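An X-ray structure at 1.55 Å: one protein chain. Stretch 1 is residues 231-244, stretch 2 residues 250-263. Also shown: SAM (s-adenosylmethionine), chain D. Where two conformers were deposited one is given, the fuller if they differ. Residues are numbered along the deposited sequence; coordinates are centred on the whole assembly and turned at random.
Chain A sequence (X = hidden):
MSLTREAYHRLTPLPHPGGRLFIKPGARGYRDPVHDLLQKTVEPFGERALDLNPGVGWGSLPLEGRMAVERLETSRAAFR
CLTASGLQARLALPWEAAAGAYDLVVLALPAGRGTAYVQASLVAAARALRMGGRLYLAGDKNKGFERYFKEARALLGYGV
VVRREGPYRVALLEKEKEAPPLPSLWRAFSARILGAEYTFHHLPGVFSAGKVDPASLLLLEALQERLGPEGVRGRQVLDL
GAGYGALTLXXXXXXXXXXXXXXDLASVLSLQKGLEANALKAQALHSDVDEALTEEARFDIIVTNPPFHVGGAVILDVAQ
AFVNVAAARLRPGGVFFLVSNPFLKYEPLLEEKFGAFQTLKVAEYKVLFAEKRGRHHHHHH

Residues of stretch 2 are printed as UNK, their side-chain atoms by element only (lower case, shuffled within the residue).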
ATOM      1  N   GLY A 231      18.327   9.845  22.972  1.00 32.13           N
ATOM      2  CA  GLY A 231      17.290  10.884  22.844  1.00 30.38           C
ATOM      3  C   GLY A 231      15.954  10.364  22.347  1.00 29.18           C
ATOM      4  O   GLY A 231      15.002  11.127  22.144  1.00 28.72           O
ATOM      5  N   VAL A 232      15.887   9.052  22.159  1.00 28.44           N
ATOM      6  CA  VAL A 232      14.683   8.395  21.696  1.00 27.28           C
ATOM      7  C   VAL A 232      14.078   7.475  22.767  1.00 26.38           C
ATOM      8  O   VAL A 232      12.882   7.205  22.757  1.00 25.59           O
ATOM      9  CB  VAL A 232      14.949   7.680  20.341  1.00 27.94           C
ATOM     10  CG1 VAL A 232      14.286   6.342  20.273  1.00 27.22           C
ATOM     11  CG2 VAL A 232      14.525   8.575  19.185  1.00 27.84           C
ATOM     12  N   ARG A 233      14.899   7.021  23.714  1.00 25.42           N
ATOM     13  CA  ARG A 233      14.414   6.119  24.755  1.00 25.29           C
ATOM     14  C   ARG A 233      13.233   6.713  25.523  1.00 24.68           C
ATOM     15  O   ARG A 233      13.265   7.877  25.942  1.00 24.74           O
ATOM     16  CB  ARG A 233      15.547   5.716  25.714  1.00 24.99           C
ATOM     17  CG  ARG A 233      15.172   4.588  26.682  1.00 25.52           C
ATOM     18  CD  ARG A 233      16.386   4.023  27.443  1.00 26.30           C
ATOM     19  NE  ARG A 233      17.424   3.511  26.545  1.00 28.93           N
ATOM     20  CZ  ARG A 233      17.334   2.382  25.840  1.00 29.99           C
ATOM     21  NH1 ARG A 233      16.245   1.618  25.904  1.00 30.75           N
ATOM     22  NH2 ARG A 233      18.339   2.020  25.054  1.00 31.19           N
ATOM     23  N   GLY A 234      12.190   5.904  25.683  1.00 24.64           N
ATOM     24  CA  GLY A 234      11.009   6.289  26.453  1.00 24.94           C
ATOM     25  C   GLY A 234      10.073   7.283  25.781  1.00 25.15           C
ATOM     26  O   GLY A 234       9.058   7.672  26.372  1.00 25.76           O
ATOM     27  N   ARG A 235      10.417   7.702  24.561  1.00 24.24           N
ATOM     28  CA  ARG A 235       9.613   8.657  23.787  1.00 24.48           C
ATOM     29  C   ARG A 235       8.565   7.918  22.963  1.00 23.28           C
ATOM     30  O   ARG A 235       8.789   6.787  22.520  1.00 23.35           O
ATOM     31  CB  ARG A 235      10.486   9.513  22.843  1.00 24.75           C
ATOM     32  CG  ARG A 235      11.641  10.269  23.512  1.00 28.18           C
ATOM     33  CD  ARG A 235      11.176  11.321  24.480  1.00 32.77           C
ATOM     34  NE  ARG A 235      12.311  11.939  25.157  1.00 36.03           N
ATOM     35  CZ  ARG A 235      12.952  13.020  24.722  1.00 37.64           C
ATOM     36  NH1 ARG A 235      12.566  13.619  23.596  1.00 39.10           N
ATOM     37  NH2 ARG A 235      13.976  13.504  25.418  1.00 37.08           N
ATOM     38  N   GLN A 236       7.430   8.575  22.754  1.00 22.41           N
ATOM     39  CA  GLN A 236       6.370   8.067  21.881  1.00 21.40           C
ATOM     40  C   GLN A 236       6.630   8.509  20.445  1.00 20.77           C
ATOM     41  O   GLN A 236       6.725   9.704  20.167  1.00 19.95           O
ATOM     42  CB  GLN A 236       5.006   8.538  22.386  1.00 22.21           C
ATOM     43  CG  GLN A 236       4.618   7.865  23.696  1.00 24.32           C
ATOM     44  CD  GLN A 236       3.422   8.510  24.362  1.00 27.61           C
ATOM     45  OE1 GLN A 236       3.084   9.660  24.083  1.00 29.33           O
ATOM     46  NE2 GLN A 236       2.783   7.775  25.263  1.00 30.76           N
ATOM     47  N   VAL A 237       6.778   7.528  19.557  1.00 19.47           N
ATOM     48  CA  VAL A 237       7.154   7.788  18.166  1.00 19.77           C
ATOM     49  C   VAL A 237       6.031   7.296  17.265  1.00 19.78           C
ATOM     50  O   VAL A 237       5.494   6.208  17.486  1.00 20.81           O
ATOM     51  CB  VAL A 237       8.453   7.032  17.792  1.00 19.74           C
ATOM     52  CG1 VAL A 237       8.750   7.129  16.288  1.00 21.64           C
ATOM     53  CG2 VAL A 237       9.634   7.573  18.594  1.00 20.56           C
ATOM     54  N   LEU A 238       5.664   8.103  16.265  1.00 18.63           N
ATOM     55  CA  LEU A 238       4.777   7.666  15.195  1.00 18.77           C
ATOM     56  C   LEU A 238       5.601   7.579  13.924  1.00 18.63           C
ATOM     57  O   LEU A 238       6.280   8.552  13.584  1.00 19.90           O
ATOM     58  CB  LEU A 238       3.650   8.671  14.973  1.00 19.19           C
ATOM     59  CG  LEU A 238       2.628   8.333  13.877  1.00 19.51           C
ATOM     60  CD1 LEU A 238       1.841   7.077  14.211  1.00 20.51           C
ATOM     61  CD2 LEU A 238       1.663   9.508  13.767  1.00 20.04           C
ATOM     62  N   ASP A 239       5.535   6.424  13.255  1.00 18.89           N
ATOM     63  CA  ASP A 239       6.232   6.203  11.978  1.00 18.38           C
ATOM     64  C   ASP A 239       5.146   6.218  10.904  1.00 19.40           C
ATOM     65  O   ASP A 239       4.340   5.272  10.824  1.00 20.08           O
ATOM     66  CB  ASP A 239       6.980   4.860  12.013  1.00 19.31           C
ATOM     67  CG  ASP A 239       7.768   4.563  10.744  1.00 18.75           C
ATOM     68  OD1 ASP A 239       7.660   5.300   9.750  1.00 20.61           O
ATOM     69  OD2 ASP A 239       8.473   3.538  10.768  1.00 22.04           O
ATOM     70  N   LEU A 240       5.098   7.304  10.115  1.00 18.38           N
ATOM     71  CA  LEU A 240       4.065   7.450   9.079  1.00 18.67           C
ATOM     72  C   LEU A 240       4.494   6.708   7.825  1.00 19.26           C
ATOM     73  O   LEU A 240       5.450   7.113   7.127  1.00 19.85           O
ATOM     74  CB  LEU A 240       3.832   8.931   8.747  1.00 19.79           C
ATOM     75  CG  LEU A 240       3.179   9.798   9.812  1.00 18.94           C
ATOM     76  CD1 LEU A 240       3.318  11.272   9.500  1.00 21.28           C
ATOM     77  CD2 LEU A 240       1.703   9.439   9.960  1.00 20.97           C
ATOM     78  N   GLY A 241       3.782   5.628   7.506  1.00 18.58           N
ATOM     79  CA  GLY A 241       4.113   4.811   6.357  1.00 19.21           C
ATOM     80  C   GLY A 241       5.226   3.871   6.736  1.00 19.04           C
ATOM     81  O   GLY A 241       6.300   3.907   6.154  1.00 19.47           O
ATOM     82  N   ALA A 242       4.969   3.019   7.727  1.00 19.77           N
ATOM     83  CA  ALA A 242       6.064   2.263   8.384  1.00 18.69           C
ATOM     84  C   ALA A 242       6.693   1.177   7.510  1.00 18.45           C
ATOM     85  O   ALA A 242       7.843   0.752   7.773  1.00 19.27           O
ATOM     86  CB  ALA A 242       5.591   1.658   9.747  1.00 19.15           C
ATOM     87  N   GLY A 243       5.988   0.707   6.482  1.00 18.30           N
ATOM     88  CA  GLY A 243       6.536  -0.366   5.650  1.00 18.97           C
ATOM     89  C   GLY A 243       6.882  -1.616   6.443  1.00 18.86           C
ATOM     90  O   GLY A 243       6.194  -1.916   7.426  1.00 19.10           O
ATOM     91  N   TYR A 244       7.927  -2.349   6.035  1.00 18.88           N
ATOM     92  CA  TYR A 244       8.362  -3.528   6.826  1.00 19.36           C
ATOM     93  C   TYR A 244       9.225  -3.161   8.055  1.00 19.75           C
ATOM     94  O   TYR A 244       9.708  -4.037   8.772  1.00 19.28           O
ATOM     95  CB  TYR A 244       9.072  -4.571   5.956  1.00 19.38           C
ATOM     96  CG  TYR A 244      10.303  -4.050   5.288  1.00 19.99           C
ATOM     97  CD1 TYR A 244      11.477  -3.805   6.012  1.00 20.33           C
ATOM     98  CD2 TYR A 244      10.301  -3.809   3.920  1.00 19.85           C
ATOM     99  CE1 TYR A 244      12.620  -3.328   5.371  1.00 20.77           C
ATOM    100  CE2 TYR A 244      11.440  -3.346   3.271  1.00 18.43           C
ATOM    101  CZ  TYR A 244      12.574  -3.090   4.001  1.00 20.98           C
ATOM    102  OH  TYR A 244      13.673  -2.610   3.350  1.00 21.53           O
ATOM    103  N   UNK A 250      14.684  -0.060  14.265  1.00 20.01           N
ATOM    104  CA  UNK A 250      15.757   0.655  14.976  1.00 20.17           C
ATOM    105  C   UNK A 250      15.234   1.572  16.076  1.00 19.98           C
ATOM    106  O   UNK A 250      15.791   1.577  17.166  1.00 20.85           O
ATOM    107  c   UNK A 250      14.778   0.160  12.812  1.00 21.06           C
ATOM    108  c   UNK A 250      16.189   0.676  12.646  1.00 20.45           C
ATOM    109  c   UNK A 250      16.426   1.472  13.868  1.00 19.82           C
ATOM    110  N   UNK A 251      14.163   2.326  15.807  1.00 19.95           N
ATOM    111  CA  UNK A 251      13.631   3.204  16.851  1.00 20.56           C
ATOM    112  C   UNK A 251      13.108   2.426  18.069  1.00 20.66           C
ATOM    113  O   UNK A 251      13.277   2.878  19.211  1.00 20.62           O
ATOM    114  c   UNK A 251      12.043   5.901  14.570  1.00 23.44           C
ATOM    115  c   UNK A 251      12.585   4.170  16.288  1.00 20.67           C
ATOM    116  c   UNK A 251      14.086   6.233  16.023  1.00 22.07           C
ATOM    117  c   UNK A 251      13.172   5.211  15.318  1.00 21.11           C
ATOM    118  N   UNK A 252      12.506   1.256  17.837  1.00 20.89           N
ATOM    119  CA  UNK A 252      12.069   0.378  18.940  1.00 21.20           C
ATOM    120  C   UNK A 252      13.275  -0.152  19.694  1.00 21.44           C
ATOM    121  O   UNK A 252      13.277  -0.200  20.930  1.00 21.76           O
ATOM    122  c   UNK A 252      11.225  -0.783  18.429  1.00 21.48           C
ATOM    123  N   UNK A 253      14.301  -0.543  18.939  1.00 22.04           N
ATOM    124  CA  UNK A 253      15.554  -1.030  19.540  1.00 22.05           C
ATOM    125  C   UNK A 253      16.215   0.039  20.420  1.00 23.04           C
ATOM    126  O   UNK A 253      16.794  -0.279  21.464  1.00 22.62           O
ATOM    127  c   UNK A 253      17.876  -2.105  18.926  1.00 23.58           C
ATOM    128  c   UNK A 253      17.745  -3.301  19.852  1.00 29.04           C
ATOM    129  n   UNK A 253      18.859  -5.049  17.872  1.00 37.53           N
ATOM    130  c   UNK A 253      17.634  -5.276  18.343  1.00 35.17           C
ATOM    131  n   UNK A 253      16.938  -6.320  17.901  1.00 34.71           N
ATOM    132  n   UNK A 253      17.092  -4.468  19.254  1.00 32.96           N
ATOM    133  c   UNK A 253      16.515  -1.534  18.454  1.00 22.21           C
ATOM    134  N   UNK A 254      16.092   1.295  20.004  1.00 23.32           N
ATOM    135  CA  UNK A 254      16.614   2.438  20.754  1.00 24.45           C
ATOM    136  C   UNK A 254      15.756   2.795  21.972  1.00 24.06           C
ATOM    137  O   UNK A 254      16.092   3.718  22.715  1.00 24.54           O
ATOM    138  c   UNK A 254      18.572   6.162  18.281  1.00 30.57           C
ATOM    139  c   UNK A 254      17.806   3.510  18.705  1.00 25.58           C
ATOM    140  c   UNK A 254      16.790   3.665  19.845  1.00 24.46           C
ATOM    141  s   UNK A 254      17.706   4.831  17.460  1.00 27.49           S
ATOM    142  N   UNK A 255      14.663   2.067  22.186  1.00 23.47           N
ATOM    143  CA  UNK A 255      13.861   2.214  23.407  1.00 23.40           C
ATOM    144  C   UNK A 255      12.644   3.119  23.290  1.00 23.06           C
ATOM    145  O   UNK A 255      12.022   3.464  24.305  1.00 23.00           O
ATOM    146  N   UNK A 256      12.319   3.526  22.065  1.00 23.16           N
ATOM    147  CA  UNK A 256      11.121   4.309  21.807  1.00 22.98           C
ATOM    148  C   UNK A 256       9.889   3.425  21.918  1.00 22.58           C
ATOM    149  O   UNK A 256       9.956   2.208  21.670  1.00 22.54           O
ATOM    150  c   UNK A 256      11.184   4.924  20.409  1.00 22.82           C
ATOM    151  N   UNK A 257       8.762   4.036  22.271  0.50 22.30           N
ATOM    152  CA  UNK A 257       7.462   3.370  22.219  0.50 22.49           C
ATOM    153  C   UNK A 257       6.795   3.739  20.893  0.50 22.42           C
ATOM    154  O   UNK A 257       6.168   4.793  20.777  0.50 22.35           O
ATOM    155  c   UNK A 257       7.352   3.611  24.754  0.50 22.30           C
ATOM    156  c   UNK A 257       6.564   4.055  25.981  0.50 23.19           C
ATOM    157  o   UNK A 257       5.347   4.314  25.879  0.50 24.56           O
ATOM    158  o   UNK A 257       7.175   4.135  27.068  0.50 23.47           O
ATOM    159  c   UNK A 257       6.609   3.780  23.424  0.50 22.51           C
ATOM    160  N   UNK A 258       6.959   2.862  19.900  1.00 21.96           N
ATOM    161  CA  UNK A 258       6.670   3.168  18.494  1.00 21.76           C
ATOM    162  C   UNK A 258       5.310   2.655  18.052  1.00 21.73           C
ATOM    163  O   UNK A 258       4.930   1.518  18.373  1.00 21.37           O
ATOM    164  c   UNK A 258       7.756   2.585  17.556  1.00 22.59           C
ATOM    165  c   UNK A 258       7.599   3.158  16.161  1.00 22.71           C
ATOM    166  c   UNK A 258       9.160   2.885  18.076  1.00 22.13           C
ATOM    167  N   UNK A 259       4.598   3.528  17.331  1.00 20.40           N
ATOM    168  CA  UNK A 259       3.377   3.176  16.612  1.00 20.00           C
ATOM    169  C   UNK A 259       3.681   3.364  15.138  1.00 20.38           C
ATOM    170  O   UNK A 259       4.085   4.455  14.739  1.00 21.02           O
ATOM    171  c   UNK A 259       2.209   4.095  16.970  1.00 19.26           C
ATOM    172  c   UNK A 259       1.881   3.988  18.452  1.00 19.68           C
ATOM    173  c   UNK A 259       0.966   3.733  16.133  1.00 18.68           C
ATOM    174  N   UNK A 260       3.536   2.303  14.341  1.00 19.79           N
ATOM    175  CA  UNK A 260       3.702   2.397  12.884  1.00 19.38           C
ATOM    176  C   UNK A 260       2.311   2.390  12.290  1.00 20.01           C
ATOM    177  O   UNK A 260       1.468   1.595  12.702  1.00 20.89           O
ATOM    178  N   UNK A 261       2.065   3.312  11.354  1.00 18.35           N
ATOM    179  CA  UNK A 261       0.822   3.293  10.563  1.00 18.66           C
ATOM    180  C   UNK A 261       1.196   3.026   9.125  1.00 18.35           C
ATOM    181  O   UNK A 261       2.163   3.576   8.601  1.00 19.28           O
ATOM    182  c   UNK A 261      -0.030   4.576  10.687  1.00 17.62           C
ATOM    183  c   UNK A 261      -0.638   4.666  12.098  1.00 18.68           C
ATOM    184  c   UNK A 261       0.729   5.875  10.358  1.00 18.67           C
ATOM    185  N   UNK A 262       0.426   2.139   8.501  1.00 17.67           N
ATOM    186  CA  UNK A 262       0.773   1.641   7.165  1.00 18.79           C
ATOM    187  C   UNK A 262      -0.520   1.229   6.454  1.00 17.83           C
ATOM    188  O   UNK A 262      -1.323   0.465   7.038  1.00 18.47           O
ATOM    189  c   UNK A 262       2.004  -0.334   6.046  1.00 18.58           C
ATOM    190  c   UNK A 262       1.736   0.456   7.313  1.00 18.65           C
ATOM    191  c   UNK A 262       2.528   0.536   4.917  1.00 19.53           C
ATOM    192  o   UNK A 262       3.593   1.162   5.093  1.00 18.79           O
ATOM    193  o   UNK A 262       1.865   0.568   3.866  1.00 19.93           O
ATOM    194  N   UNK A 263      -0.751   1.735   5.240  1.00 18.04           N
ATOM    195  CA  UNK A 263      -2.015   1.487   4.556  1.00 17.11           C
ATOM    196  C   UNK A 263      -2.061   0.102   3.915  1.00 17.28           C
ATOM    197  O   UNK A 263      -3.155  -0.380   3.618  1.00 17.37           O
ATOM    198  c   UNK A 263      -3.549   2.488   2.798  1.00 17.43           C
ATOM    199  c   UNK A 263      -2.196   2.548   3.476  1.00 18.54           C
ATOM    200  o   UNK A 263      -4.569   2.723   3.482  1.00 18.27           O
ATOM    201  o   UNK A 263      -3.594   2.255   1.551  1.00 18.61           O
TER
HETATM  202  N   SAM D 384       9.081   3.599   6.350  1.00 16.82           N
HETATM  203  CA  SAM D 384       9.449   2.536   5.353  1.00 17.87           C
HETATM  204  C   SAM D 384      10.915   2.677   5.003  1.00 18.59           C
HETATM  205  O   SAM D 384      11.464   3.725   5.369  1.00 19.76           O
HETATM  206  OXT SAM D 384      11.482   1.784   4.352  1.00 19.44           O
HETATM  207  CB  SAM D 384       8.627   2.667   4.069  1.00 17.79           C
HETATM  208  CG  SAM D 384       8.765   3.997   3.322  1.00 17.65           C
HETATM  209  SD  SAM D 384       7.837   3.980   1.754  1.00 19.20           S
HETATM  210  CE  SAM D 384       8.684   5.284   0.817  1.00 19.57           C
HETATM  211  C5' SAM D 384       6.259   4.807   2.109  1.00 17.16           C
HETATM  212  C4' SAM D 384       5.282   3.900   2.839  1.00 15.33           C
HETATM  213  O4' SAM D 384       4.079   4.659   2.940  1.00 13.93           O
HETATM  214  C3' SAM D 384       4.954   2.585   2.120  1.00 14.02           C
HETATM  215  O3' SAM D 384       5.180   1.457   2.956  1.00 13.83           O
HETATM  216  C2' SAM D 384       3.481   2.754   1.735  1.00 13.48           C
HETATM  217  O2' SAM D 384       2.734   1.556   1.655  1.00 14.54           O
HETATM  218  C1' SAM D 384       3.041   3.704   2.846  1.00 13.93           C
HETATM  219  N9  SAM D 384       1.782   4.353   2.531  1.00 11.94           N
HETATM  220  C8  SAM D 384       1.271   4.720   1.289  1.00 13.52           C
HETATM  221  N7  SAM D 384       0.072   5.328   1.465  1.00 12.59           N
HETATM  222  C5  SAM D 384      -0.192   5.333   2.819  1.00 11.05           C
HETATM  223  C6  SAM D 384      -1.276   5.775   3.587  1.00 11.86           C
HETATM  224  N6  SAM D 384      -2.361   6.315   3.016  1.00 12.42           N
HETATM  225  N1  SAM D 384      -1.201   5.621   4.952  1.00 12.34           N
HETATM  226  C2  SAM D 384      -0.110   5.040   5.558  1.00 12.71           C
HETATM  227  N3  SAM D 384       0.954   4.539   4.815  1.00 12.22           N
HETATM  228  C4  SAM D 384       0.890   4.712   3.476  1.00 11.34           C
HETATM  229  O   HOH W   1      15.854  -1.167  23.925  0.50 35.63           O
HETATM  230  O   HOH W   2       7.743   6.246  29.006  0.60 48.86           O

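Position 250 carries three carbons that close a ring onto its own backbone N: Pro250, out of reach of stretch 1. Position 251 has four carbons forked at the second, so Leu251; its CD2 lies 4.0 Å from Val232 CG2 and its CD1 3.9 Å from Val237 CG1. A single carbon, pointing away, makes position 252 Ala252. At 253, three carbons, a nitrogen and a carbon bearing two more nitrogens spell Arg253, also directed away.

Position 254 is an unbranched chain of two carbons, sulfur and carbon, hence Met254, whose CB packs 3.7 Å from Val232 CG1. Position 255 has no side-chain atoms and a phi of 97°: Gly255. It closes the helix in a Schellman motif, with Gly255 N bonded to Ala252 O (2.9 Å). An ideal CB here would fall 2.3 Å from Arg233 NH1, a clash, and would also jam against the preceding carbonyl. The one carbon at 256 gives Ala256, its CB 3.4 Å from Val232 CG1 and 3.6 Å from Val237 CG2.

Position 257 shows three carbons, the third carrying two oxygens. The count fits Glu257, and a water bridges its OE2 (2.9 Å from the water O) to Gly234 O (3.3 Å from the same atom). Positions 258 and 259 each have one carbon bearing two others: Val258, with CG1 4.1 Å from Val237 CG1, and Val259, with CG1 4.0 Å from Leu238 CD1. Position 260 is bare, Gly260; an ideal CB would clash with Ala242 CB at 2.8 Å. Position 261 repeats the three-carbon fork: Val261, its CG2 3.7 Å from Leu240 CD2.

At 262, three carbons end in two oxygens, giving Glu262. Its OE1 accepts from Gly243 N (2.8 Å) and SAM O3' (2.7 Å), while its OE2 accepts from SAM O2' (2.6 Å). Position 263 has two carbons, the second carrying two oxygens, and touches nothing on stretch 1: Asp263, whose side-chain end leads away.

The contact is a parallel strand pair, axes 21° apart, zipped by alternating bonds: Glu257 N to Arg235 O (2.8 Å), Val237 N to Glu257 O (3.1 Å), Val259 N to Val237 O (2.8 Å), Asp239 N to Val259 O (2.9 Å) and Val261 N to Asp239 O (3.0 Å). Before the strands, Gly234 N reaches Gly255 O (2.8 Å), tying the type II turn to the helix end. Just past the end of strand 236-240, Gly241 N (2.8 Å) and Ala242 N (3.0 Å) both donate to Val261 O, still within the other strand, and Gly241 O accepts from SAM N (2.8 Å), so both stretches hold the ligand.

Stretch 2, residues 250-263: PLARMGAEVVGVED
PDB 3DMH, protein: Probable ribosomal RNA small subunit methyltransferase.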